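Local coordinates for protein 2-C-methyl-D-erythritol 2,4-cyclodiphosphate synthase (Francisella tularensis subsp. tularensis, PDB 3RE3) that probably converts 4-diphosphocytidyl-2-C-methyl-D-erythritol 2-phosphate into 2-C-methyl-D-erythritol 2,4-cyclodiphosphate with release of CMP, a step of non-mevalonate isoprenoid synthesis, at residues G11-K16 with L46-C51; C102-Q107 with I133-T138. One frame throughout, in Å; residues are numbered along the deposited sequence.

Contact 1 of 2, residues G11-K16 with L46-C51. With POP (pyrophosphate 2-), chain E.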
loop_
_atom_site.group_PDB
_atom_site.type_symbol
_atom_site.label_atom_id
_atom_site.label_comp_id
_atom_site.label_asym_id
_atom_site.label_seq_id
_atom_site.Cartn_x
_atom_site.Cartn_y
_atom_site.Cartn_z
ATOM N N GLY A 11 -4.968 5.724 2.529
ATOM C CA GLY A 11 -5.533 5.038 3.678
ATOM C C GLY A 11 -5.316 3.532 3.746
ATOM O O GLY A 11 -5.289 2.838 2.739
ATOM N N TYR A 12 -5.258 2.996 4.951
ATOM C CA TYR A 12 -5.237 1.547 5.118
ATOM C C TYR A 12 -6.074 1.152 6.312
ATOM O O TYR A 12 -5.801 1.575 7.427
ATOM C CB TYR A 12 -3.818 1.033 5.302
ATOM C CG TYR A 12 -3.754 -0.442 5.605
ATOM C CD1 TYR A 12 -4.074 -1.374 4.640
ATOM C CD2 TYR A 12 -3.375 -0.904 6.862
ATOM C CE1 TYR A 12 -4.012 -2.725 4.904
ATOM C CE2 TYR A 12 -3.315 -2.262 7.143
ATOM C CZ TYR A 12 -3.636 -3.173 6.155
ATOM O OH TYR A 12 -3.576 -4.540 6.400
ATOM N N ASP A 13 -7.069 0.311 6.099
ATOM C CA ASP A 13 -7.858 -0.124 7.231
ATOM C C ASP A 13 -8.047 -1.634 7.358
ATOM O O ASP A 13 -8.053 -2.369 6.372
ATOM C CB ASP A 13 -9.202 0.591 7.276
ATOM C CG ASP A 13 -9.828 0.511 8.635
ATOM O OD1 ASP A 13 -9.060 0.458 9.616
ATOM O OD2 ASP A 13 -11.067 0.491 8.735
ATOM N N VAL A 14 -8.205 -2.085 8.596
ATOM C CA VAL A 14 -8.470 -3.496 8.855
ATOM C C VAL A 14 -9.678 -3.639 9.743
ATOM O O VAL A 14 -9.841 -2.894 10.697
ATOM C CB VAL A 14 -7.276 -4.210 9.504
ATOM C CG1 VAL A 14 -7.691 -5.608 9.952
ATOM C CG2 VAL A 14 -6.124 -4.297 8.523
ATOM N N HIS A 15 -10.539 -4.583 9.392
ATOM C CA HIS A 15 -11.695 -4.924 10.195
ATOM C C HIS A 15 -11.602 -6.375 10.615
ATOM O O HIS A 15 -11.431 -7.250 9.768
ATOM C CB HIS A 15 -12.976 -4.729 9.406
ATOM C CG HIS A 15 -14.205 -4.999 10.206
ATOM N ND1 HIS A 15 -15.214 -5.828 9.770
ATOM C CD2 HIS A 15 -14.571 -4.569 11.435
ATOM C CE1 HIS A 15 -16.158 -5.888 10.692
ATOM N NE2 HIS A 15 -15.792 -5.133 11.712
ATOM N N LYS A 16 -11.695 -6.624 11.921
ATOM C CA LYS A 16 -11.786 -7.980 12.438
ATOM C C LYS A 16 -13.247 -8.418 12.470
ATOM O O LYS A 16 -14.096 -7.732 13.041
ATOM C CB LYS A 16 -11.151 -8.089 13.835
ATOM C CG LYS A 16 -11.576 -9.339 14.627
ATOM C CD LYS A 16 -10.622 -9.685 15.781
ATOM C CE LYS A 16 -10.609 -8.619 16.879
ATOM N NZ LYS A 16 -9.476 -8.804 17.850
ATOM N N LEU A 46 -13.838 0.324 4.101
ATOM C CA LEU A 46 -13.475 1.088 2.908
ATOM C C LEU A 46 -13.629 2.590 3.123
ATOM O O LEU A 46 -12.718 3.361 2.851
ATOM C CB LEU A 46 -14.261 0.628 1.677
ATOM C CG LEU A 46 -13.767 1.258 0.373
ATOM C CD1 LEU A 46 -14.303 0.567 -0.869
ATOM C CD2 LEU A 46 -14.144 2.710 0.340
ATOM N N ILE A 47 -14.788 3.008 3.609
ATOM C CA ILE A 47 -15.002 4.424 3.806
ATOM C C ILE A 47 -13.974 4.943 4.809
ATOM O O ILE A 47 -13.548 6.094 4.757
ATOM C CB ILE A 47 -16.437 4.724 4.249
ATOM C CG1 ILE A 47 -17.389 4.459 3.084
ATOM C CG2 ILE A 47 -16.563 6.164 4.742
ATOM C CD1 ILE A 47 -18.774 5.026 3.277
ATOM N N HIS A 48 -13.574 4.081 5.723
ATOM C CA HIS A 48 -12.569 4.452 6.702
ATOM C C HIS A 48 -11.210 4.713 6.037
ATOM O O HIS A 48 -10.642 5.794 6.189
ATOM C CB HIS A 48 -12.451 3.371 7.780
ATOM C CG HIS A 48 -11.632 3.782 8.962
ATOM N ND1 HIS A 48 -12.083 3.659 10.256
ATOM C CD2 HIS A 48 -10.383 4.299 9.045
ATOM C CE1 HIS A 48 -11.151 4.093 11.089
ATOM N NE2 HIS A 48 -10.113 4.487 10.378
ATOM N N ALA A 49 -10.701 3.743 5.283
ATOM C CA ALA A 49 -9.431 3.935 4.610
ATOM C C ALA A 49 -9.529 5.145 3.655
ATOM O O ALA A 49 -8.575 5.906 3.478
ATOM C CB ALA A 49 -9.046 2.683 3.858
ATOM N N LEU A 50 -10.703 5.324 3.058
ATOM C CA LEU A 50 -10.938 6.408 2.111
ATOM C C LEU A 50 -10.837 7.777 2.776
ATOM O O LEU A 50 -10.163 8.653 2.269
ATOM C CB LEU A 50 -12.300 6.245 1.451
ATOM C CG LEU A 50 -12.736 7.363 0.524
ATOM C CD1 LEU A 50 -11.742 7.505 -0.597
ATOM C CD2 LEU A 50 -14.109 7.060 -0.037
ATOM N N CYS A 51 -11.512 7.954 3.909
ATOM C CA CYS A 51 -11.392 9.178 4.695
ATOM C C CYS A 51 -9.950 9.436 5.094
ATOM O O CYS A 51 -9.458 10.552 4.974
ATOM C CB CYS A 51 -12.253 9.098 5.946
ATOM S SG CYS A 51 -14.021 9.101 5.619
HETATM P P1 POP E . -10.171 -0.001 12.267
HETATM O O1 POP E . -9.705 1.416 12.023
HETATM O O2 POP E . -8.975 -0.927 12.214
HETATM O O3 POP E . -10.811 -0.085 13.631
HETATM O O POP E . -11.248 -0.421 11.136
HETATM P P2 POP E . -12.854 -0.386 11.344
HETATM O O4 POP E . -13.500 -0.413 9.979
HETATM O O5 POP E . -13.317 -1.579 12.151
HETATM O O6 POP E . -13.269 0.892 12.039
#

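Contact 2 of 2, residues C102-Q107 with I133-T138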
loop_
_atom_site.group_PDB
_atom_site.type_symbol
_atom_site.label_atom_id
_atom_site.label_comp_id
_atom_site.label_asym_id
_atom_site.label_seq_id
_atom_site.Cartn_x
_atom_site.Cartn_y
_atom_site.Cartn_z
ATOM N N CYS A 102 -9.221 2.005 -4.983
ATOM C CA CYS A 102 -9.415 1.203 -3.770
ATOM C C CYS A 102 -9.143 -0.255 -4.047
ATOM O O CYS A 102 -9.572 -0.799 -5.074
ATOM C CB CYS A 102 -10.839 1.327 -3.236
ATOM S SG CYS A 102 -11.402 2.997 -2.935
ATOM N N THR A 103 -8.413 -0.879 -3.127
ATOM C CA THR A 103 -8.229 -2.321 -3.145
ATOM C C THR A 103 -8.758 -2.942 -1.847
ATOM O O THR A 103 -8.215 -2.739 -0.766
ATOM C CB THR A 103 -6.757 -2.694 -3.361
ATOM O OG1 THR A 103 -6.258 -2.001 -4.508
ATOM C CG2 THR A 103 -6.599 -4.201 -3.564
ATOM N N ILE A 104 -9.836 -3.693 -1.975
ATOM C CA ILE A 104 -10.360 -4.475 -0.871
ATOM C C ILE A 104 -9.678 -5.832 -0.821
ATOM O O ILE A 104 -9.667 -6.559 -1.810
ATOM C CB ILE A 104 -11.860 -4.696 -1.035
ATOM C CG1 ILE A 104 -12.567 -3.344 -1.137
ATOM C CG2 ILE A 104 -12.405 -5.541 0.112
ATOM C CD1 ILE A 104 -14.013 -3.452 -1.508
ATOM N N ILE A 105 -9.101 -6.155 0.329
ATOM C CA ILE A 105 -8.443 -7.442 0.521
ATOM C C ILE A 105 -9.256 -8.354 1.432
ATOM O O ILE A 105 -9.368 -8.103 2.629
ATOM C CB ILE A 105 -7.045 -7.232 1.117
ATOM C CG1 ILE A 105 -6.324 -6.135 0.325
ATOM C CG2 ILE A 105 -6.274 -8.554 1.155
ATOM C CD1 ILE A 105 -4.919 -5.885 0.752
ATOM N N ALA A 106 -9.841 -9.399 0.855
ATOM C CA ALA A 106 -10.714 -10.301 1.613
ATOM C C ALA A 106 -10.717 -11.713 1.059
ATOM O O ALA A 106 -10.703 -11.894 -0.152
ATOM C CB ALA A 106 -12.110 -9.767 1.614
ATOM N N GLN A 107 -10.760 -12.720 1.932
ATOM C CA GLN A 107 -10.960 -14.083 1.450
ATOM C C GLN A 107 -12.449 -14.274 1.213
ATOM O O GLN A 107 -12.873 -15.089 0.389
ATOM C CB GLN A 107 -10.395 -15.115 2.424
ATOM C CG GLN A 107 -10.161 -16.472 1.797
ATOM C CD GLN A 107 -9.129 -16.429 0.690
ATOM O OE1 GLN A 107 -8.191 -15.632 0.723
ATOM N NE2 GLN A 107 -9.295 -17.293 -0.297
ATOM N N ILE A 133 -13.667 7.006 -9.317
ATOM C CA ILE A 133 -13.384 6.134 -8.163
ATOM C C ILE A 133 -13.413 4.635 -8.466
ATOM O O ILE A 133 -14.456 4.056 -8.737
ATOM C CB ILE A 133 -14.279 6.414 -6.936
ATOM C CG1 ILE A 133 -14.103 5.284 -5.924
ATOM C CG2 ILE A 133 -15.749 6.534 -7.328
ATOM C CD1 ILE A 133 -14.572 5.641 -4.520
ATOM N N ASN A 134 -12.253 4.012 -8.382
ATOM C CA ASN A 134 -12.109 2.619 -8.741
ATOM C C ASN A 134 -12.045 1.777 -7.485
ATOM O O ASN A 134 -11.356 2.131 -6.526
ATOM C CB ASN A 134 -10.828 2.434 -9.544
ATOM C CG ASN A 134 -10.821 1.162 -10.319
ATOM O OD1 ASN A 134 -11.356 1.101 -11.424
ATOM N ND2 ASN A 134 -10.221 0.121 -9.746
ATOM N N ILE A 135 -12.765 0.659 -7.500
ATOM C CA ILE A 135 -12.789 -0.284 -6.387
ATOM C C ILE A 135 -12.540 -1.667 -6.941
ATOM O O ILE A 135 -13.340 -2.179 -7.734
ATOM C CB ILE A 135 -14.177 -0.327 -5.716
ATOM C CG1 ILE A 135 -14.568 1.034 -5.127
ATOM C CG2 ILE A 135 -14.202 -1.373 -4.660
ATOM C CD1 ILE A 135 -16.010 1.079 -4.650
ATOM N N LYS A 136 -11.435 -2.279 -6.531
ATOM C CA LYS A 136 -11.165 -3.667 -6.911
ATOM C C LYS A 136 -11.002 -4.560 -5.674
ATOM O O LYS A 136 -10.683 -4.079 -4.594
ATOM C CB LYS A 136 -9.938 -3.761 -7.818
ATOM C CG LYS A 136 -8.735 -3.023 -7.285
ATOM C CD LYS A 136 -7.595 -3.066 -8.264
ATOM C CE LYS A 136 -7.090 -1.679 -8.515
ATOM N NZ LYS A 136 -7.026 -0.924 -7.230
ATOM N N ALA A 137 -11.229 -5.859 -5.830
ATOM C CA ALA A 137 -11.086 -6.780 -4.697
ATOM C C ALA A 137 -10.137 -7.923 -5.031
ATOM O O ALA A 137 -10.271 -8.554 -6.080
ATOM C CB ALA A 137 -12.440 -7.312 -4.272
ATOM N N THR A 138 -9.173 -8.182 -4.151
ATOM C CA THR A 138 -8.296 -9.342 -4.324
ATOM C C THR A 138 -8.274 -10.222 -3.057
ATOM O O THR A 138 -8.881 -9.889 -2.042
ATOM C CB THR A 138 -6.852 -8.918 -4.735
ATOM O OG1 THR A 138 -6.115 -10.047 -5.238
ATOM C CG2 THR A 138 -6.103 -8.279 -3.571
#

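Contact 1 of 2, residues G11-K16 with L46-C51
Gly11 and Asp13 meet a single turn of helix 45-57 as it runs back across their strand: the axes of 11-16 and 46-51 approach to 6.1 Å, with their N-to-C directions 151° apart. Backbone and backbone come nearest where Gly11, which has no side chain to hold the helix off, faces Ala49. There the two CA atoms lie 4.2 Å apart, and Gly11 CA points a C-H at Ala49 O. The methyl of Ala49 sits over the strand just beyond, with Ala49 CB 3.8 Å from Asp13 N and 4.0 Å from Asp13 CB. One edge of this strand is hydrogen-bonded to strand 151-161, and Ala49 reaches that strand as well, at Thr154 and Val156. This is the helix-on-sheet layer of the YgbB fold. Toward the C-terminal end of the strand segment the contact turns polar. Asp13 CG stands anti to the backbone N (chi1 -161°), which carries the carboxylate toward the helix and over one face of the His48 imidazole. Asp13 CG lies 3.7 Å above the ring plane, displaced toward the rim, and OD2 also touches His48 CB at 3.3 Å. Pyrophosphate O1 lies over the same ring face, 3.2 Å from His48 CE1, while O5 approaches His15 CD2 obliquely at 3.3 Å. Asp13, His15 and His48 probably correspond to the aspartate and two histidines that hold a divalent metal in relatives; here pyrophosphate lies beside them, modelled so close to the Asp13 carboxylate that its exact placement is doubtful. From a second subunit, Thr138 packs on Asp13 and Glu141 accepts a hydrogen bond from Lys16 N.

Contact 2 of 2, residues C102-Q107 with I133-T138
The peptide carbonyl of Cys102 is the flat group that gathers most across this pair: Lys136 N reaches its oxygen from 26° off the carbonyl plane at 2.8 Å, and Lys136 NZ adds a weak bond. Further along, the carbonyls of Lys136, Ile104 and Thr138 receive Ile104 N, Thr138 N and Ala106 N almost end-on, the last with Ala106 N 3.1 Å from Thr138 O. One face of the two-stranded surface bears Thr103, Ile105, Lys136 and Thr138; the other bears Cys102, Ile104, Ile135 and Ala137. The strands run parallel, 25° apart in direction, as the two strands of a beta-alpha-beta unit whose connecting helix, 115-126, lies against the second face through Met118 on Ile104 and Ile135. On that apolar face Ile104 CD1 rests on Ile135 CG2 at 3.8 Å, and the CB atoms of Ile104 and Ala137 are 4.2 Å apart. The first face is more polar. Lys136 starts with CG between backbone N and carbonyl carbon (chi1 50°), then bends at its last two torsions, folding the amine back over strand 102-105 until NZ gives a hydrogen bond to Thr103 OG1 at 3.0 Å. Several partners grip this buried ammonium: Asp101 forms a salt bridge with it, and His10 O of the third subunit accepts a bond from it. That histidine's ND1 is also hydrogen-bonded to Thr103 OG1. Beyond, the methyls Thr103 CG2 and Thr138 CG2 meet at 4.1 Å, beside Tyr12 of the same neighbouring subunit, which packs on Thr138 and Ile105.

Strand 6-16 comes first, and the chain returns to it with helix 45-57, so contact 1 closes a loop of 29 residues, partly unmodelled. Only afterwards does contact 2 open: strand 96-105 leads through helix 115-126 to strand 133-138, 25 residues on. The two loops therefore lie in series, neither nested nor crossed. Strand 151-161 then slots between strands 6-16 and 96-105, putting the strand of contact 1 and both strands of contact 2 in one sheet, with helix 45-57 packed on it. Their centres are 11 Å apart, bridged where Leu46 CD1 packs 4.1 Å from Ile104 CD1. The trimer brings contact 2 of one subunit against contact 1 of a neighbouring one.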